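Local coordinates for protein thiosulfate sulfurtransferase (PDB 1YT8) that probably transfers sulfur from thiosulfate to cyanide, as a thiosulfate sulfurtransferase with several rhodanese-like domains, at residues A[144-149]-A[185-190]; A[178-183]-A[242-247]. One frame throughout, in Å; residues are numbered along the deposited sequence.

Interaction 1 (A[144-149]-A[185-190]); sequences RAEAVI and PRTRVI
The carboxylate of Glu146 lays one face against Thr187, whose OG1 sits almost straight above Glu146 CD at 3.0 Å. The pair lies at the entry to two neighbouring parallel strands, 147-151 and 188-192, inside the five-stranded sheet of a rhodanese-like domain. The hydroxyl is also near Glu146 OE2, but the angle is too poor for a hydrogen bond. With CG anti to the backbone N (chi1 179°) and the chain extended beyond it, Glu146 crosses the threonine side chain at about a right angle. Glu146 OE1 lies obliquely to the Arg186 guanidinium, well out of its plane and 4.3 Å from Arg186 NE, so that group meets it by charge alone; its salt bridge goes to Asp184. Glu146 OE1 also touches Arg186 CB at 3.6 Å. The ladder runs from Arg188 N to Glu146 O (3.1 Å), from Val148 N to Arg188 O (2.9 Å) and from Ile190 N to Val148 O (2.9 Å). Ala147, Arg188, Ile149 and Ile190 share one face; helix 134-142 covers its isoleucines. On the other, Val148 and Val189 lie side by side, CG2 to CG2 at 4.1 Å. Just before the strands pair, a water donates to both Glu146 O and Arg186 O.

Interaction 2 (A[178-183]-A[242-247]); sequences VAELAP and AISQDT
Two donors from the 242-247 segment converge on a single carboxylate oxygen, Glu180 OE2, at the point where helix 245-262 starts. Ser244 is the N-cap of that helix, and Glu180 reaches it from the last turn of helix 174-181 in the second rhodanese-like domain. Among the hydrogen bonds, Thr247 OG1 gives the short one, 2.6 Å to Glu180 OE2, arriving at the anti lone pair. Ser244 N reaches Glu180 OE2 from above the carboxylate plane, longer at 3.3 Å but nearly straight at 168°. A bend at chi2 (-96°) turns Glu180 CD toward the Ile243 backbone, which brings the carboxylate to these donors. Ser244 OG donates to Thr247 OG1 at 3.0 Å, making a short chain of hydrogen bonds that ends on Glu180 OE2 and fixes the threonine hydroxyl. A negative group beside a helix start is probably favoured by the helix dipole. Van der Waals packing fills in around these bonds: Glu180 CG meets Ile243 CG2 at 3.3 Å, tight for two carbons. The isoleucine also packs on Leu176 and Arg177, and Ala179 CB touches Thr247 CG2 at 3.6 Å. Water supplies the last link, donating to Glu180 OE1 at 2.7 Å and to Ala242 O at 2.6 Å.

Interaction 1 is partly buried and joins two strands within one sheet; interaction 2 lies at the surface and ties a helix covering that sheet to the start of helix 245-262. Backbone ladder bonds dominate the first, whereas a side-chain carboxylate does most of the polar work in the second. Helix 174-181 and the turn after it connect them: Val189 CG2 packs on Val178 CG2 and Ala182 CB, Thr187 CG2 on the same Ala182 CB, and Val148 CG1 against Leu181 O. After a single intervening residue, Asp184, the chain passes from 178-183 into 185-190, whose strand, 188-192, leads to the sulfite-binding residues that begin at Cys193.

Interaction 1 (A[144-149]-A[185-190])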
ATOM      1  N   ARG A 144      -9.881 -35.114   6.764  1.00 23.68           N
ATOM      2  CA  ARG A 144      -9.902 -35.175   5.304  1.00 24.77           C
ATOM      3  C   ARG A 144     -11.233 -34.607   4.812  1.00 24.99           C
ATOM      4  O   ARG A 144     -11.824 -35.096   3.844  1.00 21.88           O
ATOM      5  CB  ARG A 144      -9.733 -36.622   4.843  1.00 29.15           C
ATOM      6  CG  ARG A 144      -8.614 -37.328   5.578  1.00 34.36           C
ATOM      7  CD  ARG A 144      -8.580 -38.808   5.300  1.00 38.16           C
ATOM      8  NE  ARG A 144      -7.818 -39.498   6.335  1.00 41.17           N
ATOM      9  CZ  ARG A 144      -7.536 -40.796   6.320  1.00 44.20           C
ATOM     10  NH1 ARG A 144      -7.950 -41.559   5.314  1.00 45.22           N
ATOM     11  NH2 ARG A 144      -6.848 -41.333   7.320  1.00 44.39           N
ATOM     12  N   ALA A 145     -11.697 -33.572   5.500  1.00 23.06           N
ATOM     13  CA  ALA A 145     -12.956 -32.919   5.169  1.00 22.91           C
ATOM     14  C   ALA A 145     -12.928 -32.284   3.785  1.00 23.28           C
ATOM     15  O   ALA A 145     -11.877 -31.847   3.310  1.00 20.95           O
ATOM     16  CB  ALA A 145     -13.272 -31.855   6.210  1.00 23.46           C
ATOM     17  N   GLU A 146     -14.091 -32.237   3.144  1.00 21.56           N
ATOM     18  CA  GLU A 146     -14.207 -31.622   1.833  1.00 22.04           C
ATOM     19  C   GLU A 146     -14.262 -30.121   2.080  1.00 19.75           C
ATOM     20  O   GLU A 146     -15.316 -29.561   2.400  1.00 16.46           O
ATOM     21  CB  GLU A 146     -15.486 -32.074   1.126  1.00 25.63           C
ATOM     22  CG  GLU A 146     -15.676 -31.433  -0.246  1.00 27.42           C
ATOM     23  CD  GLU A 146     -16.900 -31.966  -0.963  1.00 34.01           C
ATOM     24  OE1 GLU A 146     -18.003 -31.887  -0.383  1.00 36.03           O
ATOM     25  OE2 GLU A 146     -16.764 -32.459  -2.108  1.00 37.23           O
ATOM     26  N   ALA A 147     -13.108 -29.480   1.948  1.00 17.17           N
ATOM     27  CA  ALA A 147     -13.007 -28.053   2.177  1.00 15.22           C
ATOM     28  C   ALA A 147     -11.768 -27.523   1.488  1.00 13.70           C
ATOM     29  O   ALA A 147     -10.783 -28.239   1.338  1.00 17.06           O
ATOM     30  CB  ALA A 147     -12.918 -27.770   3.675  1.00 14.84           C
ATOM     31  N   VAL A 148     -11.825 -26.270   1.060  1.00 13.92           N
ATOM     32  CA  VAL A 148     -10.671 -25.647   0.432  1.00 13.65           C
ATOM     33  C   VAL A 148     -10.339 -24.414   1.253  1.00 13.78           C
ATOM     34  O   VAL A 148     -11.233 -23.746   1.777  1.00 15.67           O
ATOM     35  CB  VAL A 148     -10.945 -25.250  -1.043  1.00 12.91           C
ATOM     36  CG1 VAL A 148     -11.146 -26.509  -1.881  1.00 15.12           C
ATOM     37  CG2 VAL A 148     -12.155 -24.338  -1.141  1.00 15.65           C
ATOM     38  N   ILE A 149      -9.048 -24.144   1.406  1.00 12.82           N
ATOM     39  CA  ILE A 149      -8.591 -22.988   2.163  1.00 12.18           C
ATOM     40  C   ILE A 149      -8.000 -22.030   1.142  1.00 12.51           C
ATOM     41  O   ILE A 149      -7.013 -22.348   0.478  1.00 12.39           O
ATOM     42  CB  ILE A 149      -7.523 -23.391   3.206  1.00 12.91           C
ATOM     43  CG1 ILE A 149      -8.106 -24.455   4.144  1.00 12.99           C
ATOM     44  CG2 ILE A 149      -7.081 -22.167   4.013  1.00 14.99           C
ATOM     45  CD1 ILE A 149      -7.158 -24.935   5.237  1.00 12.86           C
ATOM     46  N   PRO A 185     -21.477 -27.690  -3.979  1.00 18.05           N
ATOM     47  CA  PRO A 185     -22.043 -26.803  -2.955  1.00 18.11           C
ATOM     48  C   PRO A 185     -21.804 -27.276  -1.523  1.00 18.37           C
ATOM     49  O   PRO A 185     -21.895 -26.488  -0.579  1.00 19.86           O
ATOM     50  CB  PRO A 185     -23.527 -26.757  -3.322  1.00 18.26           C
ATOM     51  CG  PRO A 185     -23.759 -28.097  -3.944  1.00 19.77           C
ATOM     52  CD  PRO A 185     -22.538 -28.263  -4.824  1.00 16.19           C
ATOM     53  N   ARG A 186     -21.493 -28.559  -1.354  1.00 17.53           N
ATOM     54  CA  ARG A 186     -21.237 -29.104  -0.021  1.00 18.98           C
ATOM     55  C   ARG A 186     -19.829 -28.752   0.470  1.00 19.01           C
ATOM     56  O   ARG A 186     -19.567 -28.753   1.673  1.00 18.95           O
ATOM     57  CB  ARG A 186     -21.399 -30.627  -0.028  1.00 23.36           C
ATOM     58  CG  ARG A 186     -22.801 -31.115  -0.349  1.00 27.25           C
ATOM     59  CD  ARG A 186     -22.811 -32.621  -0.566  1.00 30.63           C
ATOM     60  NE  ARG A 186     -21.919 -33.011  -1.659  1.00 34.82           N
ATOM     61  CZ  ARG A 186     -21.736 -34.262  -2.069  1.00 36.19           C
ATOM     62  NH1 ARG A 186     -22.383 -35.259  -1.481  1.00 37.82           N
ATOM     63  NH2 ARG A 186     -20.904 -34.518  -3.069  1.00 37.30           N
ATOM     64  N   THR A 187     -18.930 -28.452  -0.463  1.00 17.51           N
ATOM     65  CA  THR A 187     -17.545 -28.112  -0.128  1.00 16.48           C
ATOM     66  C   THR A 187     -17.431 -26.827   0.688  1.00 15.99           C
ATOM     67  O   THR A 187     -17.908 -25.767   0.270  1.00 14.79           O
ATOM     68  CB  THR A 187     -16.682 -27.944  -1.404  1.00 16.61           C
ATOM     69  OG1 THR A 187     -16.685 -29.165  -2.148  1.00 15.19           O
ATOM     70  CG2 THR A 187     -15.240 -27.592  -1.045  1.00 16.10           C
ATOM     71  N   ARG A 188     -16.796 -26.925   1.853  1.00 14.81           N
ATOM     72  CA  ARG A 188     -16.605 -25.753   2.700  1.00 15.67           C
ATOM     73  C   ARG A 188     -15.545 -24.859   2.078  1.00 14.56           C
ATOM     74  O   ARG A 188     -14.569 -25.345   1.504  1.00 12.82           O
ATOM     75  CB  ARG A 188     -16.122 -26.152   4.095  1.00 19.91           C
ATOM     76  CG  ARG A 188     -17.030 -27.096   4.845  1.00 25.34           C
ATOM     77  CD  ARG A 188     -16.644 -27.151   6.314  1.00 28.77           C
ATOM     78  NE  ARG A 188     -16.710 -25.821   6.898  1.00 33.89           N
ATOM     79  CZ  ARG A 188     -17.135 -25.556   8.128  1.00 32.19           C
ATOM     80  NH1 ARG A 188     -17.541 -26.531   8.926  1.00 32.70           N
ATOM     81  NH2 ARG A 188     -17.164 -24.303   8.549  1.00 31.06           N
ATOM     82  N   VAL A 189     -15.739 -23.552   2.197  1.00 14.32           N
ATOM     83  CA  VAL A 189     -14.773 -22.592   1.688  1.00 13.07           C
ATOM     84  C   VAL A 189     -14.300 -21.798   2.895  1.00 14.37           C
ATOM     85  O   VAL A 189     -15.100 -21.183   3.607  1.00 14.84           O
ATOM     86  CB  VAL A 189     -15.393 -21.651   0.630  1.00 12.69           C
ATOM     87  CG1 VAL A 189     -14.402 -20.544   0.258  1.00 13.50           C
ATOM     88  CG2 VAL A 189     -15.747 -22.450  -0.618  1.00 13.56           C
ATOM     89  N   ILE A 190     -12.996 -21.852   3.134  1.00 13.18           N
ATOM     90  CA  ILE A 190     -12.370 -21.164   4.254  1.00 13.32           C
ATOM     91  C   ILE A 190     -11.393 -20.141   3.685  1.00 12.71           C
ATOM     92  O   ILE A 190     -10.553 -20.483   2.853  1.00 15.06           O
ATOM     93  CB  ILE A 190     -11.601 -22.169   5.136  1.00 11.49           C
ATOM     94  CG1 ILE A 190     -12.572 -23.221   5.683  1.00 12.91           C
ATOM     95  CG2 ILE A 190     -10.897 -21.440   6.274  1.00 13.91           C
ATOM     96  CD1 ILE A 190     -11.892 -24.398   6.362  1.00 13.68           C
TER
HETATM   97  O   HOH W   1     -17.982 -30.032   3.709  1.00 26.76           O

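Interaction 2 (A[178-183]-A[242-247])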
ATOM      1  N   VAL A 178     -14.082 -18.851  -7.167  1.00 14.22           N
ATOM      2  CA  VAL A 178     -14.614 -19.870  -6.260  1.00 15.39           C
ATOM      3  C   VAL A 178     -15.403 -21.034  -6.859  1.00 17.34           C
ATOM      4  O   VAL A 178     -15.285 -22.167  -6.388  1.00 16.94           O
ATOM      5  CB  VAL A 178     -15.460 -19.226  -5.122  1.00 14.76           C
ATOM      6  CG1 VAL A 178     -16.763 -18.674  -5.668  1.00 13.55           C
ATOM      7  CG2 VAL A 178     -15.721 -20.256  -4.022  1.00 17.07           C
ATOM      8  N   ALA A 179     -16.196 -20.775  -7.893  1.00 18.71           N
ATOM      9  CA  ALA A 179     -16.986 -21.846  -8.501  1.00 20.90           C
ATOM     10  C   ALA A 179     -16.114 -22.941  -9.125  1.00 21.46           C
ATOM     11  O   ALA A 179     -16.530 -24.095  -9.212  1.00 22.74           O
ATOM     12  CB  ALA A 179     -17.932 -21.268  -9.549  1.00 19.99           C
ATOM     13  N   GLU A 180     -14.909 -22.575  -9.552  1.00 20.49           N
ATOM     14  CA  GLU A 180     -13.982 -23.524 -10.171  1.00 20.04           C
ATOM     15  C   GLU A 180     -13.145 -24.254  -9.117  1.00 18.03           C
ATOM     16  O   GLU A 180     -12.650 -25.352  -9.360  1.00 16.22           O
ATOM     17  CB  GLU A 180     -13.036 -22.793 -11.133  1.00 22.84           C
ATOM     18  CG  GLU A 180     -13.715 -21.967 -12.223  1.00 28.52           C
ATOM     19  CD  GLU A 180     -13.859 -22.704 -13.548  1.00 31.31           C
ATOM     20  OE1 GLU A 180     -12.896 -23.382 -13.969  1.00 31.78           O
ATOM     21  OE2 GLU A 180     -14.929 -22.584 -14.183  1.00 34.35           O
ATOM     22  N   LEU A 181     -12.978 -23.639  -7.951  1.00 16.73           N
ATOM     23  CA  LEU A 181     -12.189 -24.250  -6.884  1.00 16.47           C
ATOM     24  C   LEU A 181     -13.052 -25.047  -5.906  1.00 15.33           C
ATOM     25  O   LEU A 181     -12.559 -25.948  -5.226  1.00 16.23           O
ATOM     26  CB  LEU A 181     -11.403 -23.170  -6.132  1.00 16.62           C
ATOM     27  CG  LEU A 181     -10.356 -22.422  -6.966  1.00 15.96           C
ATOM     28  CD1 LEU A 181      -9.742 -21.307  -6.135  1.00 18.90           C
ATOM     29  CD2 LEU A 181      -9.278 -23.386  -7.438  1.00 18.90           C
ATOM     30  N   ALA A 182     -14.338 -24.714  -5.848  1.00 15.92           N
ATOM     31  CA  ALA A 182     -15.277 -25.395  -4.961  1.00 15.26           C
ATOM     32  C   ALA A 182     -16.620 -25.573  -5.673  1.00 15.43           C
ATOM     33  O   ALA A 182     -17.647 -25.042  -5.238  1.00 14.30           O
ATOM     34  CB  ALA A 182     -15.462 -24.587  -3.681  1.00 15.65           C
ATOM     35  N   PRO A 183     -16.629 -26.338  -6.778  1.00 16.12           N
ATOM     36  CA  PRO A 183     -17.846 -26.586  -7.562  1.00 16.75           C
ATOM     37  C   PRO A 183     -18.982 -27.288  -6.820  1.00 16.17           C
ATOM     38  O   PRO A 183     -20.156 -27.046  -7.103  1.00 17.01           O
ATOM     39  CB  PRO A 183     -17.330 -27.399  -8.753  1.00 15.26           C
ATOM     40  CG  PRO A 183     -16.153 -28.138  -8.177  1.00 16.27           C
ATOM     41  CD  PRO A 183     -15.477 -27.059  -7.352  1.00 15.79           C
ATOM     42  N   ALA A 242      -7.704 -20.369 -14.760  1.00 22.93           N
ATOM     43  CA  ALA A 242      -8.607 -19.687 -15.675  1.00 25.27           C
ATOM     44  C   ALA A 242      -9.985 -20.295 -15.458  1.00 26.21           C
ATOM     45  O   ALA A 242     -10.102 -21.468 -15.094  1.00 27.17           O
ATOM     46  CB  ALA A 242      -8.152 -19.902 -17.113  1.00 24.59           C
ATOM     47  N   ILE A 243     -11.028 -19.506 -15.673  1.00 26.85           N
ATOM     48  CA  ILE A 243     -12.386 -19.997 -15.481  1.00 29.17           C
ATOM     49  C   ILE A 243     -13.155 -20.036 -16.793  1.00 29.47           C
ATOM     50  O   ILE A 243     -12.729 -19.448 -17.789  1.00 29.87           O
ATOM     51  CB  ILE A 243     -13.162 -19.110 -14.489  1.00 29.12           C
ATOM     52  CG1 ILE A 243     -13.312 -17.699 -15.062  1.00 30.35           C
ATOM     53  CG2 ILE A 243     -12.423 -19.057 -13.155  1.00 29.05           C
ATOM     54  CD1 ILE A 243     -14.242 -16.816 -14.263  1.00 31.38           C
ATOM     55  N   SER A 244     -14.287 -20.735 -16.786  1.00 29.91           N
ATOM     56  CA  SER A 244     -15.122 -20.842 -17.974  1.00 32.35           C
ATOM     57  C   SER A 244     -16.015 -19.613 -18.055  1.00 32.39           C
ATOM     58  O   SER A 244     -16.209 -18.908 -17.062  1.00 31.58           O
ATOM     59  CB  SER A 244     -15.990 -22.104 -17.914  1.00 32.07           C
ATOM     60  OG  SER A 244     -17.014 -21.973 -16.943  1.00 34.97           O
ATOM     61  N   GLN A 245     -16.556 -19.355 -19.240  1.00 32.85           N
ATOM     62  CA  GLN A 245     -17.434 -18.212 -19.436  1.00 34.56           C
ATOM     63  C   GLN A 245     -18.712 -18.374 -18.623  1.00 34.39           C
ATOM     64  O   GLN A 245     -19.287 -17.392 -18.153  1.00 34.47           O
ATOM     65  CB  GLN A 245     -17.769 -18.052 -20.920  1.00 35.08           C
ATOM     66  CG  GLN A 245     -16.631 -17.471 -21.739  1.00 37.05           C
ATOM     67  CD  GLN A 245     -16.195 -16.110 -21.224  1.00 38.24           C
ATOM     68  OE1 GLN A 245     -17.001 -15.186 -21.120  1.00 39.38           O
ATOM     69  NE2 GLN A 245     -14.915 -15.983 -20.897  1.00 38.74           N
ATOM     70  N   ASP A 246     -19.148 -19.619 -18.452  1.00 35.94           N
ATOM     71  CA  ASP A 246     -20.357 -19.910 -17.687  1.00 37.24           C
ATOM     72  C   ASP A 246     -20.149 -19.422 -16.257  1.00 37.21           C
ATOM     73  O   ASP A 246     -20.975 -18.694 -15.705  1.00 35.99           O
ATOM     74  CB  ASP A 246     -20.631 -21.417 -17.698  1.00 41.87           C
ATOM     75  CG  ASP A 246     -22.026 -21.767 -17.195  1.00 46.31           C
ATOM     76  OD1 ASP A 246     -22.311 -21.537 -15.998  1.00 47.73           O
ATOM     77  OD2 ASP A 246     -22.838 -22.275 -18.005  1.00 47.04           O
ATOM     78  N   THR A 247     -19.028 -19.824 -15.670  1.00 34.30           N
ATOM     79  CA  THR A 247     -18.682 -19.434 -14.309  1.00 33.52           C
ATOM     80  C   THR A 247     -18.678 -17.909 -14.174  1.00 31.81           C
ATOM     81  O   THR A 247     -19.283 -17.354 -13.258  1.00 32.50           O
ATOM     82  CB  THR A 247     -17.283 -19.968 -13.929  1.00 34.55           C
ATOM     83  OG1 THR A 247     -17.273 -21.397 -14.032  1.00 35.16           O
ATOM     84  CG2 THR A 247     -16.914 -19.557 -12.509  1.00 34.97           C
TER
HETATM   85  O   HOH W   2     -10.440 -22.867 -12.899  1.00 22.24           O